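Local structure of putative oxidoreductase (Magnetospirillum magnetotacticum, 3C1A) at residues 149-154 against 218-223; 175-180 against 211-216; 186-191 against 308-313. The protein probably binds a nicotinamide cofactor in its Rossmann fold and catalyses an oxidation or reduction, as other oxidoreductases of the GFO/IDH/MocA family do. One frame throughout, in Å; residues are numbered along the deposited sequence.

Contact 1 of 3, residues 149-154 against 218-223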
ATOM      1  N   LEU A 149      -3.342  23.195   4.142  1.00 13.84           N
ATOM      2  CA  LEU A 149      -2.154  24.060   3.931  1.00 13.35           C
ATOM      3  C   LEU A 149      -0.870  23.272   3.708  1.00 14.59           C
ATOM      4  O   LEU A 149       0.030  23.713   3.004  1.00 13.82           O
ATOM      5  CB  LEU A 149      -1.924  24.936   5.155  1.00 16.60           C
ATOM      6  CG  LEU A 149      -3.094  25.794   5.628  1.00 20.89           C
ATOM      7  CD1 LEU A 149      -2.857  26.326   7.049  1.00 21.07           C
ATOM      8  CD2 LEU A 149      -3.267  26.880   4.623  1.00 24.16           C
ATOM      9  N   ALA A 150      -0.790  22.126   4.367  1.00 12.69           N
ATOM     10  CA  ALA A 150       0.389  21.285   4.362  1.00 12.13           C
ATOM     11  C   ALA A 150       0.046  19.883   4.776  1.00 13.41           C
ATOM     12  O   ALA A 150      -0.922  19.662   5.499  1.00 16.67           O
ATOM     13  CB  ALA A 150       1.456  21.832   5.296  1.00 12.28           C
ATOM     14  N   VAL A 151       0.907  18.965   4.334  1.00 15.59           N
ATOM     15  CA  VAL A 151       0.837  17.562   4.685  1.00 13.82           C
ATOM     16  C   VAL A 151       2.250  17.083   4.992  1.00 11.80           C
ATOM     17  O   VAL A 151       3.205  17.404   4.270  1.00 12.66           O
ATOM     18  CB  VAL A 151       0.256  16.756   3.534  1.00 11.55           C
ATOM     19  CG1 VAL A 151       0.304  15.307   3.839  1.00  7.89           C
ATOM     20  CG2 VAL A 151      -1.159  17.214   3.197  1.00 11.38           C
ATOM     21  N   ARG A 152       2.384  16.321   6.076  1.00 12.56           N
ATOM     22  CA  ARG A 152       3.641  15.657   6.300  1.00 14.49           C
ATOM     23  C   ARG A 152       3.498  14.258   6.859  1.00 14.48           C
ATOM     24  O   ARG A 152       2.535  13.936   7.585  1.00 13.39           O
ATOM     25  CB  ARG A 152       4.513  16.516   7.211  1.00 17.90           C
ATOM     26  CG  ARG A 152       4.434  16.158   8.646  1.00 16.90           C
ATOM     27  CD  ARG A 152       5.212  17.156   9.483  1.00 17.92           C
ATOM     28  NE  ARG A 152       6.625  16.842   9.497  1.00 17.91           N
ATOM     29  CZ  ARG A 152       7.528  17.506  10.198  1.00 23.35           C
ATOM     30  NH1 ARG A 152       7.203  18.611  10.878  1.00 21.05           N
ATOM     31  NH2 ARG A 152       8.788  17.107  10.159  1.00 31.72           N
ATOM     32  N   SER A 153       4.446  13.400   6.501  0.50 13.83           N
ATOM     33  CA  SER A 153       4.487  12.044   7.062  0.50 12.16           C
ATOM     34  C   SER A 153       5.911  11.624   7.372  0.50 12.08           C
ATOM     35  O   SER A 153       6.877  12.182   6.834  0.50  9.79           O
ATOM     36  CB  SER A 153       3.839  11.035   6.115  0.50 10.28           C
ATOM     37  OG  SER A 153       4.579  10.931   4.904  0.50  2.39           O
ATOM     38  N   GLU A 154       6.004  10.644   8.263  1.00 13.64           N
ATOM     39  CA  GLU A 154       7.258  10.035   8.675  1.00 13.32           C
ATOM     40  C   GLU A 154       7.073   8.530   8.918  1.00 11.64           C
ATOM     41  O   GLU A 154       6.161   8.083   9.699  1.00 15.55           O
ATOM     42  CB  GLU A 154       7.731  10.685   9.977  1.00 11.65           C
ATOM     43  CG  GLU A 154       9.124  10.304  10.372  1.00 12.17           C
ATOM     44  CD  GLU A 154       9.542  11.042  11.622  1.00 24.09           C
ATOM     45  OE1 GLU A 154       9.003  10.752  12.698  1.00 21.54           O
ATOM     46  OE2 GLU A 154      10.379  11.947  11.505  1.00 27.67           O
ATOM     47  N   VAL A 218       0.397  23.940  -1.968  1.00 20.60           N
ATOM     48  CA  VAL A 218       0.379  23.043  -0.816  1.00 18.74           C
ATOM     49  C   VAL A 218       1.476  22.017  -1.062  1.00 19.34           C
ATOM     50  O   VAL A 218       1.514  21.420  -2.144  1.00 17.09           O
ATOM     51  CB  VAL A 218      -0.988  22.319  -0.691  1.00 17.93           C
ATOM     52  CG1 VAL A 218      -0.966  21.243   0.399  1.00 15.89           C
ATOM     53  CG2 VAL A 218      -2.105  23.303  -0.457  1.00 21.19           C
ATOM     54  N   GLU A 219       2.364  21.827  -0.087  1.00 18.19           N
ATOM     55  CA  GLU A 219       3.400  20.788  -0.196  1.00 17.42           C
ATOM     56  C   GLU A 219       3.144  19.659   0.757  1.00 15.18           C
ATOM     57  O   GLU A 219       2.655  19.878   1.867  1.00 12.28           O
ATOM     58  CB  GLU A 219       4.787  21.344   0.079  1.00 19.70           C
ATOM     59  CG  GLU A 219       5.296  22.205  -1.031  1.00 21.12           C
ATOM     60  CD  GLU A 219       6.747  22.525  -0.896  1.00 27.44           C
ATOM     61  OE1 GLU A 219       7.259  22.498   0.243  1.00 31.51           O
ATOM     62  OE2 GLU A 219       7.380  22.791  -1.942  1.00 36.62           O
ATOM     63  N   ALA A 220       3.467  18.452   0.288  1.00 15.87           N
ATOM     64  CA  ALA A 220       3.472  17.224   1.083  1.00 12.65           C
ATOM     65  C   ALA A 220       4.921  16.846   1.207  1.00  9.65           C
ATOM     66  O   ALA A 220       5.638  16.795   0.194  1.00 12.46           O
ATOM     67  CB  ALA A 220       2.689  16.100   0.395  1.00 10.80           C
ATOM     68  N   HIS A 221       5.391  16.676   2.431  1.00  8.48           N
ATOM     69  CA  HIS A 221       6.764  16.224   2.725  1.00 11.66           C
ATOM     70  C   HIS A 221       6.697  14.835   3.366  1.00 10.90           C
ATOM     71  O   HIS A 221       6.090  14.618   4.437  1.00 12.74           O
ATOM     72  CB  HIS A 221       7.523  17.165   3.661  1.00 13.28           C
ATOM     73  CG  HIS A 221       7.636  18.576   3.158  1.00 13.47           C
ATOM     74  ND1 HIS A 221       7.075  19.644   3.819  1.00 29.90           N
ATOM     75  CD2 HIS A 221       8.245  19.096   2.066  1.00 29.70           C
ATOM     76  CE1 HIS A 221       7.324  20.758   3.156  1.00 30.32           C
ATOM     77  NE2 HIS A 221       8.039  20.455   2.090  1.00 22.30           N
ATOM     78  N   ILE A 222       7.323  13.889   2.698  1.00 10.83           N
ATOM     79  CA  ILE A 222       7.292  12.498   3.109  1.00  9.48           C
ATOM     80  C   ILE A 222       8.678  12.072   3.529  1.00 11.44           C
ATOM     81  O   ILE A 222       9.550  11.940   2.688  1.00 13.24           O
ATOM     82  CB  ILE A 222       6.854  11.613   1.930  1.00  7.40           C
ATOM     83  CG1 ILE A 222       5.405  11.932   1.523  1.00 10.96           C
ATOM     84  CG2 ILE A 222       7.134  10.113   2.174  1.00  8.01           C
ATOM     85  CD1 ILE A 222       4.993  11.253   0.153  1.00  9.42           C
ATOM     86  N   ARG A 223       8.869  11.845   4.817  1.00 13.17           N
ATOM     87  CA  ARG A 223      10.177  11.414   5.319  1.00 14.05           C
ATOM     88  C   ARG A 223      10.244   9.883   5.517  1.00  9.29           C
ATOM     89  O   ARG A 223       9.379   9.291   6.160  1.00 15.11           O
ATOM     90  CB  ARG A 223      10.538  12.146   6.607  1.00 14.16           C
ATOM     91  CG  ARG A 223      12.027  12.002   6.991  1.00 16.37           C
ATOM     92  CD  ARG A 223      12.269  12.218   8.462  1.00 15.69           C
ATOM     93  NE  ARG A 223      13.661  11.948   8.805  1.00 16.56           N
ATOM     94  CZ  ARG A 223      14.097  11.720  10.045  1.00 16.67           C
ATOM     95  NH1 ARG A 223      13.275  11.758  11.094  1.00 19.58           N
ATOM     96  NH2 ARG A 223      15.391  11.482  10.242  1.00 17.22           N
TER
HETATM   97  O   HOH W   1       4.730  19.691   5.102  1.00 20.68           O
HETATM   98  O   HOH W   2       6.739   8.811   5.646  1.00 15.92           O
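Glu154 and Arg223 run side by side from neighbouring strands and point the same way, meeting in a salt bridge of 2.9 Å between Glu154 OE2 and Arg223 NH1. Both chains leave with CG anti to the backbone N and stay extended, carrying the charged ends well beyond the backbone. Carboxylate and guanidinium are not coplanar: their planes are turned 59° apart, with OE2 in the plane of the guanidinium at its edge while NH1 approaches from above the carboxylate plane. The pair belongs to a longer run of charge, since Arg223 NH2 also bridges to Asp208 and Glu154 OE1 to Arg233. A leucine in place of Arg223 would probably leave Asp208 without this partner and Glu154 OE2 without its mate, though OE1 would still have Arg233.

Strands 149-154 and 218-223 are the parallel neighbours in the otherwise antiparallel sheet of the GFO/IDH/MocA C-terminal domain, their directions differing by 7°. Val151 and Ser153 each use both backbone groups: their N-H groups go to Glu219 O and His221 O, and their carbonyls accept from His221 N and Arg223 N. On the same face as the salt bridge, a water spans Val151 O and His221 ND1, while His221 NE2 makes a weak bond to Glu219 OE1. The other face is apolar around Val151, whose CB lies 4.0 Å from Ala220 CB; helix 168-184 covers the pair with Leu183 and Val180. Farther along it Ser153 OG, in one of two conformers, donates to a water that in turn donates to Arg223 O.

Contact 2 of 3, residues 175-180 against 211-216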
ATOM      1  N   HIS A 175       3.948   3.416  -0.010  1.00 15.67           N
ATOM      2  CA  HIS A 175       2.941   3.388   1.071  1.00  9.44           C
ATOM      3  C   HIS A 175       2.425   4.838   1.369  1.00 15.65           C
ATOM      4  O   HIS A 175       1.211   5.101   1.450  1.00 17.73           O
ATOM      5  CB  HIS A 175       3.561   2.740   2.278  1.00 18.39           C
ATOM      6  CG  HIS A 175       2.634   2.621   3.433  1.00 13.44           C
ATOM      7  ND1 HIS A 175       1.492   1.857   3.388  1.00 27.84           N
ATOM      8  CD2 HIS A 175       2.667   3.190   4.665  1.00 31.37           C
ATOM      9  CE1 HIS A 175       0.862   1.949   4.553  1.00 29.03           C
ATOM     10  NE2 HIS A 175       1.548   2.762   5.342  1.00 20.20           N
ATOM     11  N   ASP A 176       3.352   5.791   1.445  1.00 16.15           N
ATOM     12  CA  ASP A 176       3.002   7.184   1.756  1.00 15.04           C
ATOM     13  C   ASP A 176       2.625   8.001   0.510  1.00  9.90           C
ATOM     14  O   ASP A 176       1.820   8.896   0.609  1.00 12.41           O
ATOM     15  CB  ASP A 176       4.123   7.839   2.584  1.00 15.13           C
ATOM     16  CG  ASP A 176       4.394   7.084   3.890  1.00 23.44           C
ATOM     17  OD1 ASP A 176       3.431   6.566   4.491  1.00 30.67           O
ATOM     18  OD2 ASP A 176       5.560   6.964   4.305  1.00 30.27           O
ATOM     19  N   VAL A 177       3.188   7.716  -0.652  1.00 10.30           N
ATOM     20  CA  VAL A 177       2.755   8.416  -1.843  1.00 10.33           C
ATOM     21  C   VAL A 177       1.263   8.139  -2.168  1.00 11.41           C
ATOM     22  O   VAL A 177       0.493   9.082  -2.482  1.00 11.44           O
ATOM     23  CB  VAL A 177       3.687   8.148  -3.049  1.00 11.40           C
ATOM     24  CG1 VAL A 177       3.090   8.744  -4.273  1.00  8.94           C
ATOM     25  CG2 VAL A 177       5.067   8.671  -2.733  1.00 10.86           C
ATOM     26  N   SER A 178       0.828   6.881  -1.976  1.00 12.25           N
ATOM     27  CA  SER A 178      -0.577   6.493  -2.165  1.00 11.97           C
ATOM     28  C   SER A 178      -1.513   7.326  -1.291  1.00 12.12           C
ATOM     29  O   SER A 178      -2.599   7.732  -1.728  1.00  9.34           O
ATOM     30  CB  SER A 178      -0.790   4.989  -1.883  1.00 11.95           C
ATOM     31  OG  SER A 178      -0.421   4.619  -0.573  1.00 14.34           O
HETATM   32  N   MSE A 179      -1.083   7.571  -0.062  0.50 10.77           N
HETATM   33  CA  MSE A 179      -1.867   8.324   0.908  0.50 10.05           C
HETATM   34  C   MSE A 179      -1.997   9.794   0.462  0.50  8.50           C
HETATM   35  O   MSE A 179      -3.108  10.344   0.414  0.50  9.22           O
HETATM   36  CB  MSE A 179      -1.227   8.181   2.286  0.50  8.97           C
HETATM   37  CG  MSE A 179      -1.910   8.931   3.388  0.50 13.30           C
HETATM   38 SE   MSE A 179      -1.294  10.773   3.562  0.37  2.00          SE
HETATM   39  CE  MSE A 179       0.428  10.430   4.261  0.50  2.00           C
ATOM     40  N   VAL A 180      -0.883  10.401   0.062  1.00 10.98           N
ATOM     41  CA  VAL A 180      -0.887  11.792  -0.394  1.00  9.57           C
ATOM     42  C   VAL A 180      -1.746  12.008  -1.658  1.00 11.37           C
ATOM     43  O   VAL A 180      -2.623  12.869  -1.668  1.00 11.78           O
ATOM     44  CB  VAL A 180       0.533  12.327  -0.550  1.00 11.84           C
ATOM     45  CG1 VAL A 180       0.513  13.750  -1.044  1.00 12.89           C
ATOM     46  CG2 VAL A 180       1.280  12.309   0.820  1.00 10.76           C
ATOM     47  N   LEU A 211      10.793  13.206   0.508  1.00 14.21           N
ATOM     48  CA  LEU A 211      10.124  13.477  -0.763  1.00 12.80           C
ATOM     49  C   LEU A 211       9.228  14.697  -0.629  1.00 15.04           C
ATOM     50  O   LEU A 211       8.428  14.765   0.288  1.00 14.35           O
ATOM     51  CB  LEU A 211       9.281  12.288  -1.247  1.00 13.49           C
ATOM     52  CG  LEU A 211       9.974  10.928  -1.298  1.00 17.65           C
ATOM     53  CD1 LEU A 211       9.070   9.958  -1.988  1.00 18.88           C
ATOM     54  CD2 LEU A 211      11.336  11.007  -1.984  1.00 19.15           C
ATOM     55  N   THR A 212       9.379  15.651  -1.542  1.00 12.11           N
ATOM     56  CA  THR A 212       8.482  16.807  -1.603  1.00 16.20           C
ATOM     57  C   THR A 212       7.645  16.753  -2.864  1.00 15.92           C
ATOM     58  O   THR A 212       8.184  16.704  -3.968  1.00 18.21           O
ATOM     59  CB  THR A 212       9.227  18.159  -1.555  1.00 14.84           C
ATOM     60  OG1 THR A 212      10.185  18.151  -0.494  1.00 16.99           O
ATOM     61  CG2 THR A 212       8.220  19.307  -1.311  1.00 17.85           C
ATOM     62  N   LEU A 213       6.329  16.779  -2.667  1.00 15.34           N
ATOM     63  CA  LEU A 213       5.320  16.746  -3.728  1.00 15.35           C
ATOM     64  C   LEU A 213       4.524  18.027  -3.615  1.00 14.54           C
ATOM     65  O   LEU A 213       3.943  18.288  -2.565  1.00 12.81           O
ATOM     66  CB  LEU A 213       4.365  15.557  -3.524  1.00 15.58           C
ATOM     67  CG  LEU A 213       4.844  14.125  -3.855  1.00 23.53           C
ATOM     68  CD1 LEU A 213       6.141  13.779  -3.168  1.00 25.31           C
ATOM     69  CD2 LEU A 213       3.764  13.085  -3.518  1.00 18.83           C
ATOM     70  N   ALA A 214       4.535  18.849  -4.669  1.00 13.25           N
ATOM     71  CA  ALA A 214       3.829  20.136  -4.661  1.00 14.18           C
ATOM     72  C   ALA A 214       2.495  20.072  -5.393  1.00 12.76           C
ATOM     73  O   ALA A 214       2.376  19.538  -6.505  1.00 14.79           O
ATOM     74  CB  ALA A 214       4.732  21.260  -5.254  1.00 15.54           C
ATOM     75  N   PHE A 215       1.479  20.618  -4.745  1.00 15.39           N
ATOM     76  CA  PHE A 215       0.126  20.669  -5.282  1.00 16.03           C
ATOM     77  C   PHE A 215      -0.316  22.118  -5.222  1.00 16.74           C
ATOM     78  O   PHE A 215      -0.894  22.563  -4.248  1.00 15.46           O
ATOM     79  CB  PHE A 215      -0.804  19.842  -4.438  1.00 15.09           C
ATOM     80  CG  PHE A 215      -0.442  18.400  -4.384  1.00 16.05           C
ATOM     81  CD1 PHE A 215       0.444  17.927  -3.427  1.00 16.11           C
ATOM     82  CD2 PHE A 215      -1.041  17.501  -5.256  1.00 16.05           C
ATOM     83  CE1 PHE A 215       0.781  16.594  -3.365  1.00 11.73           C
ATOM     84  CE2 PHE A 215      -0.728  16.155  -5.190  1.00 16.87           C
ATOM     85  CZ  PHE A 215       0.194  15.700  -4.237  1.00  8.93           C
ATOM     86  N   SER A 216      -0.017  22.822  -6.296  1.00 17.87           N
ATOM     87  CA  SER A 216      -0.084  24.272  -6.373  1.00 22.30           C
ATOM     88  C   SER A 216       0.629  24.874  -5.171  1.00 24.65           C
ATOM     89  O   SER A 216       1.867  24.761  -5.088  1.00 27.34           O
ATOM     90  CB  SER A 216      -1.523  24.724  -6.551  1.00 23.54           C
ATOM     91  OG  SER A 216      -1.991  24.250  -7.802  1.00 33.48           O
TER
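Val180, which meets both Leu213 and Phe215, is tied into its helix through Asp176 O: this oxygen takes the N-H of Val180 at 3.1 Å from Val180 N and, weakly, that of Met179. Two residues before Val180, Ser178 OG turns back to His175 O, 2.6 Å away, approaching from above the carbonyl plane; Ala174 O is also hydrogen-bonded to this hydroxyl, so the two carbonyls must share its single hydrogen.

Across to strand 211-215 everything is apolar. Val180 CG1, anti to the backbone N (chi1 179°), does the touching. It lies 3.7 Å from Phe215 CE1 and almost as near Phe215 CZ, and the two side chains cross obliquely. The same methyl reaches Leu213 CD2 at 4.1 Å, wedged where the leucine branch and the phenylalanine ring come together. A turn earlier, Val177 divides its methyls between two leucines, CG2 facing Leu211 CD1 at 4.3 Å and CG1 facing Leu213 CD2 at 4.5 Å. All five of these residues are buried. Val177 also touches Val310 and Leu311 of helix 301-314, and Phe215 also touches Pro188.

The helix and strand segments lie 11.1 Å apart axis to axis and run in nearly the same direction, 14° between them. This is a helix laid along a beta-sheet through alternate inward strand residues, the alpha/beta layering of the C-terminal domain in the GFO/IDH/MocA family.

Contact 3 of 3, residues 186-191 against 308-313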
ATOM      1  N   ARG A 186      -5.389  14.440  -6.985  1.00 16.20           N
ATOM      2  CA  ARG A 186      -4.736  14.879  -8.201  1.00 17.37           C
ATOM      3  C   ARG A 186      -3.281  14.541  -8.113  1.00 14.36           C
ATOM      4  O   ARG A 186      -2.789  14.145  -7.057  1.00 14.20           O
ATOM      5  CB  ARG A 186      -4.886  16.397  -8.382  1.00 17.11           C
ATOM      6  CG  ARG A 186      -4.527  17.192  -7.146  1.00 19.66           C
ATOM      7  CD  ARG A 186      -4.281  18.680  -7.416  1.00 25.78           C
ATOM      8  NE  ARG A 186      -3.013  18.841  -8.105  1.00 32.79           N
ATOM      9  CZ  ARG A 186      -2.329  19.964  -8.248  1.00 35.86           C
ATOM     10  NH1 ARG A 186      -2.758  21.130  -7.757  1.00 33.16           N
ATOM     11  NH2 ARG A 186      -1.182  19.907  -8.900  1.00 34.30           N
ATOM     12  N   ASP A 187      -2.568  14.758  -9.204  1.00 15.17           N
ATOM     13  CA  ASP A 187      -1.146  14.515  -9.236  1.00 18.49           C
ATOM     14  C   ASP A 187      -0.343  15.783  -8.899  1.00 18.25           C
ATOM     15  O   ASP A 187      -0.783  16.891  -9.130  1.00 19.63           O
ATOM     16  CB  ASP A 187      -0.735  14.015 -10.620  1.00 18.15           C
ATOM     17  CG  ASP A 187      -1.103  12.556 -10.855  1.00 25.05           C
ATOM     18  OD1 ASP A 187      -1.340  11.803  -9.881  1.00 18.43           O
ATOM     19  OD2 ASP A 187      -1.151  12.164 -12.038  1.00 30.85           O
ATOM     20  N   PRO A 188       0.870  15.617  -8.386  1.00 18.64           N
ATOM     21  CA  PRO A 188       1.663  16.805  -8.075  1.00 15.76           C
ATOM     22  C   PRO A 188       2.155  17.596  -9.296  1.00 19.00           C
ATOM     23  O   PRO A 188       2.396  17.025 -10.359  1.00 16.85           O
ATOM     24  CB  PRO A 188       2.837  16.244  -7.251  1.00 14.54           C
ATOM     25  CG  PRO A 188       2.909  14.781  -7.629  1.00 18.89           C
ATOM     26  CD  PRO A 188       1.517  14.362  -7.965  1.00 16.76           C
ATOM     27  N   ASP A 189       2.279  18.907  -9.112  1.00 19.06           N
ATOM     28  CA  ASP A 189       2.904  19.815 -10.087  1.00 21.84           C
ATOM     29  C   ASP A 189       4.379  19.565 -10.137  1.00 24.19           C
ATOM     30  O   ASP A 189       4.994  19.764 -11.158  1.00 24.57           O
ATOM     31  CB  ASP A 189       2.749  21.284  -9.658  1.00 23.69           C
ATOM     32  CG  ASP A 189       1.339  21.670  -9.468  1.00 27.42           C
ATOM     33  OD1 ASP A 189       0.567  21.569 -10.438  1.00 39.90           O
ATOM     34  OD2 ASP A 189       0.981  22.050  -8.341  1.00 35.70           O
ATOM     35  N   SER A 190       4.958  19.231  -8.980  1.00 25.27           N
ATOM     36  CA  SER A 190       6.362  18.834  -8.913  1.00 24.17           C
ATOM     37  C   SER A 190       6.642  17.817  -7.817  1.00 21.96           C
ATOM     38  O   SER A 190       5.931  17.738  -6.796  1.00 18.60           O
ATOM     39  CB  SER A 190       7.264  20.051  -8.721  1.00 25.12           C
ATOM     40  OG  SER A 190       6.948  20.681  -7.514  1.00 27.01           O
ATOM     41  N   THR A 191       7.710  17.054  -8.060  1.00 22.54           N
ATOM     42  CA  THR A 191       8.167  15.978  -7.195  1.00 22.83           C
ATOM     43  C   THR A 191       9.694  16.013  -7.182  1.00 21.26           C
ATOM     44  O   THR A 191      10.327  16.084  -8.247  1.00 21.22           O
ATOM     45  CB  THR A 191       7.767  14.622  -7.763  1.00 23.74           C
ATOM     46  OG1 THR A 191       6.406  14.664  -8.174  1.00 29.69           O
ATOM     47  CG2 THR A 191       7.933  13.553  -6.729  1.00 31.62           C
ATOM     48  N   VAL A 308       3.551   4.880  -9.021  1.00 12.56           N
ATOM     49  CA  VAL A 308       4.772   4.481  -9.750  1.00 13.53           C
ATOM     50  C   VAL A 308       5.377   5.648 -10.524  1.00 16.21           C
ATOM     51  O   VAL A 308       6.626   5.805 -10.610  1.00 12.78           O
ATOM     52  CB  VAL A 308       4.539   3.271 -10.700  1.00 14.90           C
ATOM     53  CG1 VAL A 308       5.731   3.066 -11.688  1.00  9.44           C
ATOM     54  CG2 VAL A 308       4.355   1.975  -9.930  1.00  7.74           C
ATOM     55  N   ARG A 309       4.517   6.492 -11.070  1.00 15.93           N
ATOM     56  CA  ARG A 309       5.004   7.663 -11.826  1.00 16.96           C
ATOM     57  C   ARG A 309       5.760   8.625 -10.918  1.00 14.50           C
ATOM     58  O   ARG A 309       6.843   9.077 -11.234  1.00 15.37           O
ATOM     59  CB  ARG A 309       3.858   8.387 -12.540  1.00 18.11           C
ATOM     60  CG  ARG A 309       4.371   9.585 -13.345  1.00 23.80           C
ATOM     61  CD  ARG A 309       3.309  10.269 -14.167  1.00 25.92           C
ATOM     62  NE  ARG A 309       2.747   9.382 -15.171  1.00 27.27           N
ATOM     63  CZ  ARG A 309       1.528   8.861 -15.114  1.00 29.36           C
ATOM     64  NH1 ARG A 309       0.720   9.127 -14.096  1.00 29.07           N
ATOM     65  NH2 ARG A 309       1.108   8.067 -16.085  1.00 36.88           N
ATOM     66  N   VAL A 310       5.211   8.894  -9.751  1.00 14.98           N
ATOM     67  CA  VAL A 310       5.819   9.818  -8.820  1.00 16.39           C
ATOM     68  C   VAL A 310       7.128   9.219  -8.275  1.00 17.01           C
ATOM     69  O   VAL A 310       8.110   9.924  -8.088  1.00 16.95           O
ATOM     70  CB  VAL A 310       4.876  10.098  -7.610  1.00 15.21           C
ATOM     71  CG1 VAL A 310       5.604  10.886  -6.527  1.00 15.60           C
ATOM     72  CG2 VAL A 310       3.604  10.802  -8.031  1.00 12.48           C
ATOM     73  N   LEU A 311       7.128   7.920  -7.966  1.00 16.54           N
ATOM     74  CA  LEU A 311       8.318   7.323  -7.381  1.00 15.90           C
ATOM     75  C   LEU A 311       9.482   7.396  -8.357  1.00 16.29           C
ATOM     76  O   LEU A 311      10.612   7.714  -7.955  1.00 18.12           O
ATOM     77  CB  LEU A 311       8.050   5.899  -6.960  1.00 13.98           C
ATOM     78  CG  LEU A 311       7.126   5.806  -5.753  1.00 10.31           C
ATOM     79  CD1 LEU A 311       6.825   4.376  -5.514  1.00  9.20           C
ATOM     80  CD2 LEU A 311       7.824   6.478  -4.563  1.00 13.71           C
ATOM     81  N   GLY A 312       9.202   7.129  -9.630  1.00 17.65           N
ATOM     82  CA  GLY A 312      10.205   7.266 -10.686  1.00 19.83           C
ATOM     83  C   GLY A 312      10.728   8.685 -10.858  1.00 22.88           C
ATOM     84  O   GLY A 312      11.921   8.865 -11.129  1.00 24.87           O
ATOM     85  N   ALA A 313       9.856   9.684 -10.675  1.00 23.03           N
ATOM     86  CA  ALA A 313      10.262  11.111 -10.654  1.00 25.28           C
ATOM     87  C   ALA A 313      11.188  11.501  -9.479  1.00 25.26           C
ATOM     88  O   ALA A 313      11.863  12.513  -9.548  1.00 28.01           O
ATOM     89  CB  ALA A 313       9.028  12.014 -10.655  1.00 25.80           C
TER
HETATM   90  O   HOH W   3      12.612  15.365  -9.457  1.00 47.28           O
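Thr191 and Val310 make the tightest approach: Thr191 CG2 comes within 3.5 Å of Val310 CG1, the two side chains crossing at about a right angle. Thr191 turns this methyl anti to the backbone N, while its OG1 stays farther from the valine. The other valine methyl, CG2, faces the ring of Pro188, 4.1 Å from Pro188 CG. At the end of the segment Thr191 CB lies 4.1 Å from Ala313 CB, and beside them a water donates to both Thr191 O, at 2.7 Å, and Ala313 O, joining the two backbones.

One residue before Val310 on the helix, Arg309 NH1 stands 4.1 Å from Asp187 OD2, opposite charges too distant for a salt bridge. The stronger partner of Asp187 is Arg306, a turn earlier on helix 301-314, which bridges to OD1.

Behind this first shell Arg186 holds the turn in shape. Its NE and NH2 both donate to Asp187 O, NE from above the carbonyl plane and NH2 within it, each at 3.1 Å, and NH2 also forms a salt bridge with Asp189 OD1, its hydrogen bond there being weak. Pro188 is backed by Phe215 and Leu181. Asp189 and Ser190 together face Ala214 in a classic beta bulge, leading into edge strand 190-201.

The helix is therefore held to this edge by a few apolar contacts, a shared water and the Asp187-Arg306 salt bridge, with the Asp187-Arg309 attraction likely to add only modestly.

The three contacts step across one sheet: strand 218-225 of contact 1 pairs with strand 204-215 of contact 2, which pairs with strand 190-201 of contact 3. Centres of contacts 1 and 2 are 7 Å apart, joined by Ala220 N to Leu213 O at 2.9 Å and by Ala220 CB against Val180 CG1. Contacts 2 and 3, about 8 Å between centres, share the bond from Asp189 N to Ala214 O at 2.7 Å. Contacts 1 and 3 do not touch. A tetraethylene glycol, probably from the crystallisation liquor, bonds to Asp176 OD1 and lies about 4 Å from the Ser153 side chain, so contacts 1 and 2 both border its site.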